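Local coordinates for protein quinoline 2-oxidoreductase large subunit (Pseudomonas putida, PDB 1T3Q) that binds the molybdenum and pterin cytosine dinucleotide cofactor as the large subunit of quinoline 2-oxidoreductase, a molybdenum hydroxylase, at residues Leu43-Ile57 / Gly107-Ala121. Numbering follows the deposited sequence.
Sequences LHVASLRSPFAHARI and GVTRFVGEIVAVVVA. With SO4 (sulfate ion), chain M.
Leu-48 faces two residues at once, Val-116 and Ala-117, a classic beta bulge that shifts the antiparallel register by one residue between Leu-48 and Arg-49. Its carbonyl O takes the amide N of Val-116 at 2.9 Å, nearly straight (178°), and only a weak bond from Ala-117 N; the Leu-48 amide N binds Ala-117 O. Val-116, turned toward 43-57 at the bulge, lays CG2 3.7 Å from Leu-48 CG and CG1 against Ser-50. From His-44 to Leu-48 the pairing with Ala-121 to Ala-117 keeps one register, the two strands running 156° apart in direction.

Past the bulge, Arg-49 holds CG beside its backbone N (chi1 -58°) and runs extended to NE along Gly-113, whose carbonyl O lies at the guanidinium edge, 2.8 Å from NH1. Ile-115 CG1 covers one guanidinium face at 3.8 Å from NH1, while NH2 forms a salt bridge with Glu-287. Cutting the side chain back to alanine removes the guanidinium, which would probably leave Glu-287 without this cationic mate and Gly-113 O without its side-chain donor.

The type II turn Phe-111 to Glu-114 is tied to Ser-50 by both backbone bonds, from Ser-50 N to Glu-114 O and from Gly-113 N to Ser-50 O. Ser-50 OG, anti to its own N, accepts from Thr-109 OG1 at 3.0 Å and donates to a lone pair of Phe-52 O at 2.7 Å, so one hydroxyl ties strand 108-109 to the loop of Ser-50 and Phe-52. Thr-109 CG2 meets Ile-57 CD1 at 3.6 Å.

Beyond the loop and the turn, Ala-55 and Thr-109 pair again in the sheet with strand 135-140, while 43-49 and 115-121 belong to a larger mixed sheet whose faces meet helices 124-131 and 263-275. Two chain segments, each contributing a strand to both sheets, fit the a/b hammerhead domain of the xanthine dehydrogenase family.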
loop_
_atom_site.group_PDB
_atom_site.type_symbol
_atom_site.label_atom_id
_atom_site.label_comp_id
_atom_site.label_asym_id
_atom_site.label_seq_id
_atom_site.Cartn_x
_atom_site.Cartn_y
_atom_site.Cartn_z
ATOM N N LEU B 43 0.428 4.361 -15.582
ATOM C CA LEU B 43 0.341 4.336 -17.044
ATOM C C LEU B 43 -0.010 2.925 -17.515
ATOM O O LEU B 43 0.077 1.960 -16.742
ATOM C CB LEU B 43 1.664 4.797 -17.671
ATOM C CG LEU B 43 2.012 6.271 -17.451
ATOM C CD1 LEU B 43 3.434 6.544 -17.916
ATOM C CD2 LEU B 43 1.013 7.148 -18.204
ATOM N N HIS B 44 -0.387 2.802 -18.785
ATOM C CA HIS B 44 -0.810 1.526 -19.343
ATOM C C HIS B 44 -0.028 1.057 -20.558
ATOM O O HIS B 44 0.299 1.847 -21.445
ATOM C CB HIS B 44 -2.288 1.620 -19.709
ATOM C CG HIS B 44 -3.150 2.071 -18.573
ATOM N ND1 HIS B 44 -3.936 1.203 -17.846
ATOM C CD2 HIS B 44 -3.305 3.289 -18.002
ATOM C CE1 HIS B 44 -4.538 1.867 -16.875
ATOM N NE2 HIS B 44 -4.171 3.134 -16.948
ATOM N N VAL B 45 0.255 -0.239 -20.604
ATOM C CA VAL B 45 0.997 -0.785 -21.733
ATOM C C VAL B 45 0.102 -1.630 -22.634
ATOM O O VAL B 45 -0.818 -2.305 -22.164
ATOM C CB VAL B 45 2.203 -1.643 -21.254
ATOM C CG1 VAL B 45 1.717 -2.887 -20.537
ATOM C CG2 VAL B 45 3.085 -2.023 -22.444
ATOM N N ALA B 46 0.359 -1.551 -23.939
ATOM C CA ALA B 46 -0.360 -2.333 -24.941
ATOM C C ALA B 46 0.732 -2.919 -25.820
ATOM O O ALA B 46 1.821 -2.349 -25.911
ATOM C CB ALA B 46 -1.276 -1.456 -25.767
ATOM N N SER B 47 0.449 -4.039 -26.471
ATOM C CA SER B 47 1.455 -4.681 -27.304
ATOM C C SER B 47 1.064 -4.912 -28.756
ATOM O O SER B 47 -0.105 -5.139 -29.078
ATOM C CB SER B 47 1.839 -6.037 -26.695
ATOM O OG SER B 47 2.326 -5.889 -25.372
ATOM N N LEU B 48 2.058 -4.831 -29.632
ATOM C CA LEU B 48 1.862 -5.119 -31.044
ATOM C C LEU B 48 2.561 -6.467 -31.170
ATOM O O LEU B 48 3.708 -6.617 -30.738
ATOM C CB LEU B 48 2.558 -4.092 -31.941
ATOM C CG LEU B 48 2.553 -4.468 -33.429
ATOM C CD1 LEU B 48 1.116 -4.621 -33.925
ATOM C CD2 LEU B 48 3.288 -3.402 -34.238
ATOM N N ARG B 49 1.875 -7.445 -31.746
ATOM C CA ARG B 49 2.434 -8.781 -31.878
ATOM C C ARG B 49 2.671 -9.211 -33.315
ATOM O O ARG B 49 2.126 -8.630 -34.256
ATOM C CB ARG B 49 1.506 -9.781 -31.193
ATOM C CG ARG B 49 1.293 -9.462 -29.729
ATOM C CD ARG B 49 0.141 -10.235 -29.121
ATOM N NE ARG B 49 -0.036 -9.828 -27.729
ATOM C CZ ARG B 49 0.639 -10.339 -26.706
ATOM N NH1 ARG B 49 1.535 -11.296 -26.908
ATOM N NH2 ARG B 49 0.435 -9.872 -25.481
ATOM N N SER B 50 3.491 -10.243 -33.463
ATOM C CA SER B 50 3.819 -10.796 -34.762
ATOM C C SER B 50 2.614 -11.499 -35.373
ATOM O O SER B 50 1.908 -12.258 -34.700
ATOM C CB SER B 50 4.978 -11.791 -34.630
ATOM O OG SER B 50 5.143 -12.544 -35.817
ATOM N N PRO B 51 2.345 -11.235 -36.658
ATOM C CA PRO B 51 1.215 -11.866 -37.343
ATOM C C PRO B 51 1.703 -13.097 -38.104
ATOM O O PRO B 51 0.932 -13.767 -38.795
ATOM C CB PRO B 51 0.729 -10.758 -38.267
ATOM C CG PRO B 51 2.021 -10.133 -38.698
ATOM C CD PRO B 51 2.837 -10.068 -37.420
ATOM N N PHE B 52 2.994 -13.390 -37.963
ATOM C CA PHE B 52 3.605 -14.529 -38.644
ATOM C C PHE B 52 4.282 -15.495 -37.685
ATOM O O PHE B 52 4.839 -15.089 -36.664
ATOM C CB PHE B 52 4.638 -14.045 -39.669
ATOM C CG PHE B 52 4.065 -13.155 -40.731
ATOM C CD1 PHE B 52 4.331 -11.790 -40.731
ATOM C CD2 PHE B 52 3.243 -13.679 -41.726
ATOM C CE1 PHE B 52 3.785 -10.955 -41.709
ATOM C CE2 PHE B 52 2.692 -12.855 -42.707
ATOM C CZ PHE B 52 2.964 -11.490 -42.699
ATOM N N ALA B 53 4.252 -16.776 -38.038
ATOM C CA ALA B 53 4.858 -17.819 -37.222
ATOM C C ALA B 53 6.379 -17.682 -37.199
ATOM O O ALA B 53 7.020 -17.952 -36.184
ATOM C CB ALA B 53 4.462 -19.192 -37.753
ATOM N N HIS B 54 6.950 -17.264 -38.323
ATOM C CA HIS B 54 8.395 -17.088 -38.417
ATOM C C HIS B 54 8.667 -16.038 -39.488
ATOM O O HIS B 54 8.317 -16.227 -40.652
ATOM C CB HIS B 54 9.066 -18.407 -38.800
ATOM C CG HIS B 54 10.549 -18.406 -38.601
ATOM N ND1 HIS B 54 11.377 -19.347 -39.177
ATOM C CD2 HIS B 54 11.352 -17.596 -37.871
ATOM C CE1 HIS B 54 12.625 -19.114 -38.811
ATOM N NE2 HIS B 54 12.637 -18.058 -38.018
ATOM N N ALA B 55 9.288 -14.934 -39.095
ATOM C CA ALA B 55 9.553 -13.869 -40.052
ATOM C C ALA B 55 10.676 -12.946 -39.636
ATOM O O ALA B 55 10.907 -12.712 -38.449
ATOM C CB ALA B 55 8.283 -13.050 -40.275
ATOM N N ARG B 56 11.384 -12.424 -40.629
ATOM C CA ARG B 56 12.456 -11.487 -40.362
ATOM C C ARG B 56 11.778 -10.125 -40.258
ATOM O O ARG B 56 10.834 -9.839 -40.994
ATOM C CB ARG B 56 13.463 -11.479 -41.514
ATOM C CG ARG B 56 14.679 -10.606 -41.271
ATOM C CD ARG B 56 15.704 -10.801 -42.378
ATOM N NE ARG B 56 15.328 -10.131 -43.622
ATOM C CZ ARG B 56 15.453 -8.824 -43.833
ATOM N NH1 ARG B 56 15.085 -8.302 -44.994
ATOM N NH2 ARG B 56 15.950 -8.038 -42.884
ATOM N N ILE B 57 12.235 -9.300 -39.326
ATOM C CA ILE B 57 11.670 -7.972 -39.168
ATOM C C ILE B 57 12.566 -7.022 -39.954
ATOM O O ILE B 57 13.640 -6.637 -39.489
ATOM C CB ILE B 57 11.634 -7.546 -37.684
ATOM C CG1 ILE B 57 10.777 -8.536 -36.885
ATOM C CG2 ILE B 57 11.068 -6.141 -37.559
ATOM C CD1 ILE B 57 10.735 -8.257 -35.397
ATOM N N GLY B 107 14.574 -8.233 -34.781
ATOM C CA GLY B 107 15.111 -8.671 -36.058
ATOM C C GLY B 107 14.396 -9.881 -36.626
ATOM O O GLY B 107 14.368 -10.079 -37.839
ATOM N N VAL B 108 13.811 -10.697 -35.753
ATOM C CA VAL B 108 13.095 -11.888 -36.196
ATOM C C VAL B 108 12.042 -12.286 -35.164
ATOM O O VAL B 108 12.248 -12.107 -33.965
ATOM C CB VAL B 108 14.071 -13.075 -36.400
ATOM C CG1 VAL B 108 14.785 -13.391 -35.100
ATOM C CG2 VAL B 108 13.325 -14.296 -36.907
ATOM N N THR B 109 10.908 -12.797 -35.634
ATOM C CA THR B 109 9.851 -13.249 -34.731
ATOM C C THR B 109 9.772 -14.759 -34.902
ATOM O O THR B 109 9.970 -15.270 -36.004
ATOM C CB THR B 109 8.480 -12.596 -35.053
ATOM O OG1 THR B 109 8.052 -12.957 -36.374
ATOM C CG2 THR B 109 8.593 -11.083 -34.964
ATOM N N ARG B 110 9.481 -15.478 -33.821
ATOM C CA ARG B 110 9.445 -16.929 -33.900
ATOM C C ARG B 110 8.117 -17.618 -33.605
ATOM O O ARG B 110 8.072 -18.830 -33.422
ATOM C CB ARG B 110 10.550 -17.497 -33.021
ATOM C CG ARG B 110 11.926 -16.911 -33.359
ATOM C CD ARG B 110 13.033 -17.679 -32.675
ATOM N NE ARG B 110 14.365 -17.206 -33.039
ATOM C CZ ARG B 110 15.021 -16.231 -32.415
ATOM N NH1 ARG B 110 16.234 -15.883 -32.825
ATOM N NH2 ARG B 110 14.473 -15.609 -31.379
ATOM N N PHE B 111 7.041 -16.843 -33.559
ATOM C CA PHE B 111 5.708 -17.401 -33.366
ATOM C C PHE B 111 4.653 -16.306 -33.408
ATOM O O PHE B 111 4.906 -15.169 -33.013
ATOM C CB PHE B 111 5.622 -18.233 -32.067
ATOM C CG PHE B 111 5.621 -17.427 -30.795
ATOM C CD1 PHE B 111 4.427 -16.931 -30.269
ATOM C CD2 PHE B 111 6.800 -17.201 -30.097
ATOM C CE1 PHE B 111 4.411 -16.227 -29.070
ATOM C CE2 PHE B 111 6.796 -16.492 -28.889
ATOM C CZ PHE B 111 5.600 -16.006 -28.374
ATOM N N VAL B 112 3.486 -16.642 -33.945
ATOM C CA VAL B 112 2.394 -15.689 -34.025
ATOM C C VAL B 112 2.032 -15.320 -32.600
ATOM O O VAL B 112 1.737 -16.196 -31.784
ATOM C CB VAL B 112 1.164 -16.302 -34.719
ATOM C CG1 VAL B 112 -0.006 -15.327 -34.669
ATOM C CG2 VAL B 112 1.505 -16.640 -36.162
ATOM N N GLY B 113 2.072 -14.028 -32.300
ATOM C CA GLY B 113 1.750 -13.567 -30.964
ATOM C C GLY B 113 2.941 -13.022 -30.202
ATOM O O GLY B 113 2.766 -12.381 -29.164
ATOM N N GLU B 114 4.157 -13.269 -30.692
ATOM C CA GLU B 114 5.338 -12.759 -30.001
ATOM C C GLU B 114 5.286 -11.239 -30.055
ATOM O O GLU B 114 4.873 -10.666 -31.054
ATOM C CB GLU B 114 6.624 -13.262 -30.667
ATOM C CG GLU B 114 7.880 -12.977 -29.862
ATOM C CD GLU B 114 9.107 -13.688 -30.418
ATOM O OE1 GLU B 114 10.035 -13.973 -29.627
ATOM O OE2 GLU B 114 9.143 -13.959 -31.642
ATOM N N ILE B 115 5.700 -10.582 -28.979
ATOM C CA ILE B 115 5.668 -9.128 -28.932
ATOM C C ILE B 115 6.780 -8.528 -29.794
ATOM O O ILE B 115 7.925 -8.959 -29.720
ATOM C CB ILE B 115 5.823 -8.625 -27.484
ATOM C CG1 ILE B 115 4.814 -9.338 -26.574
ATOM C CG2 ILE B 115 5.600 -7.125 -27.430
ATOM C CD1 ILE B 115 5.029 -9.067 -25.095
ATOM N N VAL B 116 6.438 -7.537 -30.612
ATOM C CA VAL B 116 7.429 -6.887 -31.465
ATOM C C VAL B 116 7.586 -5.422 -31.075
ATOM O O VAL B 116 8.564 -4.768 -31.438
ATOM C CB VAL B 116 7.047 -6.987 -32.961
ATOM C CG1 VAL B 116 6.878 -8.446 -33.351
ATOM C CG2 VAL B 116 5.778 -6.206 -33.239
ATOM N N ALA B 117 6.613 -4.910 -30.328
ATOM C CA ALA B 117 6.651 -3.530 -29.870
ATOM C C ALA B 117 5.668 -3.317 -28.731
ATOM O O ALA B 117 4.630 -3.973 -28.669
ATOM C CB ALA B 117 6.320 -2.579 -31.023
ATOM N N VAL B 118 6.009 -2.409 -27.822
ATOM C CA VAL B 118 5.131 -2.086 -26.707
ATOM C C VAL B 118 4.908 -0.582 -26.646
ATOM O O VAL B 118 5.796 0.215 -26.971
ATOM C CB VAL B 118 5.698 -2.564 -25.347
ATOM C CG1 VAL B 118 5.667 -4.081 -25.283
ATOM C CG2 VAL B 118 7.115 -2.042 -25.147
ATOM N N VAL B 119 3.705 -0.200 -26.238
ATOM C CA VAL B 119 3.348 1.200 -26.120
ATOM C C VAL B 119 2.835 1.468 -24.712
ATOM O O VAL B 119 2.030 0.701 -24.180
ATOM C CB VAL B 119 2.225 1.582 -27.113
ATOM C CG1 VAL B 119 1.814 3.035 -26.898
ATOM C CG2 VAL B 119 2.688 1.353 -28.560
ATOM N N VAL B 120 3.323 2.540 -24.103
ATOM C CA VAL B 120 2.859 2.933 -22.781
ATOM C C VAL B 120 2.113 4.249 -22.981
ATOM O O VAL B 120 2.648 5.196 -23.569
ATOM C CB VAL B 120 4.027 3.131 -21.802
ATOM C CG1 VAL B 120 3.508 3.673 -20.477
ATOM C CG2 VAL B 120 4.736 1.797 -21.570
ATOM N N ALA B 121 0.872 4.309 -22.509
ATOM C CA ALA B 121 0.070 5.515 -22.672
ATOM C C ALA B 121 -0.823 5.786 -21.459
ATOM O O ALA B 121 -0.861 5.002 -20.513
ATOM C CB ALA B 121 -0.779 5.402 -23.941
HETATM S S SO4 M . 17.455 -13.046 -30.768
HETATM O O1 SO4 M . 18.062 -13.845 -31.850
HETATM O O2 SO4 M . 16.979 -11.759 -31.311
HETATM O O3 SO4 M . 16.320 -13.788 -30.182
HETATM O O4 SO4 M . 18.463 -12.783 -29.725
HETATM O O HOH W 1 14.461 -18.489 -35.572
#